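Local coordinates for protein aminoglycoside N(3)-acetyltransferase, AAC(3)-IVa (Escherichia coli, PDB 6MN3) that probably confers resistance to aminoglycosides such as gentamicin and apramycin by acetylating the 3-amino group of their 2-deoxystreptamine ring with acetyl-CoA, at residues F73-S78 with R99-F104. Sequence-based numbering, arbitrary orientation.
Sequences FDPATS and RSAHPF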
loop_
_atom_site.group_PDB
_atom_site.type_symbol
_atom_site.label_atom_id
_atom_site.label_comp_id
_atom_site.label_asym_id
_atom_site.label_seq_id
_atom_site.Cartn_x
_atom_site.Cartn_y
_atom_site.Cartn_z
ATOM N N PHE A 73 -5.526 0.055 -18.858
ATOM C CA PHE A 73 -5.156 -0.988 -17.914
ATOM C C PHE A 73 -5.958 -2.255 -18.178
ATOM O O PHE A 73 -7.169 -2.199 -18.412
ATOM C CB PHE A 73 -5.381 -0.520 -16.475
ATOM C CG PHE A 73 -4.943 -1.512 -15.439
ATOM C CD1 PHE A 73 -5.845 -2.410 -14.893
ATOM C CD2 PHE A 73 -3.627 -1.549 -15.012
ATOM C CE1 PHE A 73 -5.440 -3.324 -13.941
ATOM C CE2 PHE A 73 -3.217 -2.461 -14.060
ATOM C CZ PHE A 73 -4.125 -3.349 -13.525
ATOM N N ASP A 74 -5.274 -3.398 -18.131
ATOM C CA ASP A 74 -5.914 -4.703 -18.277
ATOM C C ASP A 74 -5.477 -5.575 -17.108
ATOM O O ASP A 74 -4.264 -5.806 -16.931
ATOM C CB ASP A 74 -5.555 -5.363 -19.611
ATOM C CG ASP A 74 -5.999 -6.814 -19.679
ATOM O OD1 ASP A 74 -7.175 -7.094 -19.366
ATOM O OD2 ASP A 74 -5.172 -7.675 -20.041
ATOM N N PRO A 75 -6.407 -6.091 -16.300
ATOM C CA PRO A 75 -6.006 -6.891 -15.130
ATOM C C PRO A 75 -5.271 -8.172 -15.482
ATOM O O PRO A 75 -4.682 -8.788 -14.582
ATOM C CB PRO A 75 -7.342 -7.195 -14.435
ATOM C CG PRO A 75 -8.312 -6.194 -14.987
ATOM C CD PRO A 75 -7.867 -5.928 -16.388
ATOM N N ALA A 76 -5.276 -8.590 -16.748
ATOM C CA ALA A 76 -4.681 -9.859 -17.139
ATOM C C ALA A 76 -3.268 -9.734 -17.693
ATOM O O ALA A 76 -2.526 -10.721 -17.668
ATOM C CB ALA A 76 -5.562 -10.558 -18.181
ATOM N N THR A 77 -2.878 -8.561 -18.196
ATOM C CA THR A 77 -1.571 -8.423 -18.830
ATOM C C THR A 77 -0.792 -7.226 -18.299
ATOM O O THR A 77 0.441 -7.268 -18.238
ATOM C CB THR A 77 -1.714 -8.303 -20.353
ATOM O OG1 THR A 77 -2.434 -7.105 -20.679
ATOM C CG2 THR A 77 -2.446 -9.509 -20.930
ATOM N N SER A 78 -1.493 -6.160 -17.922
ATOM C CA SER A 78 -0.841 -4.918 -17.520
ATOM C C SER A 78 0.070 -5.156 -16.321
ATOM O O SER A 78 -0.417 -5.548 -15.249
ATOM C CB SER A 78 -1.876 -3.845 -17.187
ATOM O OG SER A 78 -2.514 -3.364 -18.358
ATOM N N ARG A 99 -7.947 -8.961 -9.265
ATOM C CA ARG A 99 -7.277 -7.710 -9.577
ATOM C C ARG A 99 -8.314 -6.698 -10.033
ATOM O O ARG A 99 -9.258 -7.045 -10.749
ATOM C CB ARG A 99 -6.211 -7.916 -10.658
ATOM C CG ARG A 99 -5.098 -6.893 -10.646
ATOM C CD ARG A 99 -4.119 -7.162 -11.774
ATOM N NE ARG A 99 -2.982 -6.250 -11.741
ATOM C CZ ARG A 99 -2.119 -6.100 -12.740
ATOM N NH1 ARG A 99 -2.264 -6.805 -13.855
ATOM N NH2 ARG A 99 -1.113 -5.244 -12.626
ATOM N N SER A 100 -8.144 -5.451 -9.604
ATOM C CA SER A 100 -9.085 -4.404 -9.971
ATOM C C SER A 100 -8.999 -4.107 -11.463
ATOM O O SER A 100 -7.965 -4.316 -12.104
ATOM C CB SER A 100 -8.818 -3.136 -9.161
ATOM O OG SER A 100 -8.856 -3.397 -7.769
ATOM N N ALA A 101 -10.102 -3.616 -12.015
ATOM C CA ALA A 101 -10.206 -3.339 -13.449
ATOM C C ALA A 101 -10.081 -1.849 -13.745
ATOM O O ALA A 101 -10.865 -1.282 -14.504
ATOM C CB ALA A 101 -11.516 -3.895 -13.995
ATOM N N HIS A 102 -9.090 -1.197 -13.147
ATOM C CA HIS A 102 -8.819 0.211 -13.397
ATOM C C HIS A 102 -7.335 0.455 -13.176
ATOM O O HIS A 102 -6.672 -0.326 -12.485
ATOM C CB HIS A 102 -9.672 1.119 -12.497
ATOM C CG HIS A 102 -9.692 0.709 -11.057
ATOM N ND1 HIS A 102 -8.673 1.018 -10.181
ATOM C CD2 HIS A 102 -10.615 0.030 -10.337
ATOM C CE1 HIS A 102 -8.966 0.541 -8.984
ATOM N NE2 HIS A 102 -10.139 -0.063 -9.052
ATOM N N PRO A 103 -6.777 1.525 -13.758
ATOM C CA PRO A 103 -5.318 1.723 -13.693
ATOM C C PRO A 103 -4.762 1.900 -12.290
ATOM O O PRO A 103 -3.536 1.876 -12.132
ATOM C CB PRO A 103 -5.095 2.988 -14.536
ATOM C CG PRO A 103 -6.431 3.653 -14.602
ATOM C CD PRO A 103 -7.425 2.540 -14.606
ATOM N N PHE A 104 -5.605 2.080 -11.275
ATOM C CA PHE A 104 -5.123 2.171 -9.903
ATOM C C PHE A 104 -5.481 0.898 -9.150
ATOM O O PHE A 104 -6.113 0.947 -8.090
ATOM C CB PHE A 104 -5.709 3.404 -9.214
ATOM C CG PHE A 104 -5.778 4.611 -10.104
ATOM C CD1 PHE A 104 -4.619 5.247 -10.518
ATOM C CD2 PHE A 104 -6.998 5.103 -10.534
ATOM C CE1 PHE A 104 -4.677 6.356 -11.342
ATOM C CE2 PHE A 104 -7.062 6.212 -11.357
ATOM C CZ PHE A 104 -5.900 6.839 -11.761
#
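R99 reaches past the ring of F73 to the turn D74-S78, and its guanidinium takes S78 O end-on: NH1 lies 2.6 Å and NH2 2.7 Å from S78 O, both bent at the hydrogen (141° for NH1), as expected when two N-H groups converge on one acceptor. NH1 also makes a weak but nearly straight bond to P75 O. Both oxygens lie at the guanidinium edge, while F73 CZ sits 3.4 Å above the centre of one face. The two planes are 71° apart, so the ring points its CZ at the guanidinium and does not stack flat on it; W92 adds a cation-pi contact. The extended chain from CG to NE gives R99 this reach. NE is hydrogen-bonded to S64 OG.

F73, with CG anti to its backbone N (chi1 -176°), turns its ring toward S100-P103. H102 O stands over one face, 3.3 Å from F73 CD1, while S100 O meets the edge at CE1. F73 CB packs on P103 CB (4.0 Å), and P75 CG near A101 CB. R99 and F73 together join the loop before helix 86-91 to the end of edge strand 98-99 and the loop after it. The positive charge of R99 is probably stabilised by carbonyl dipoles and aromatic pi electrons; D74 OD2, 6.9 Å from R99 NH1, makes no salt bridge with it.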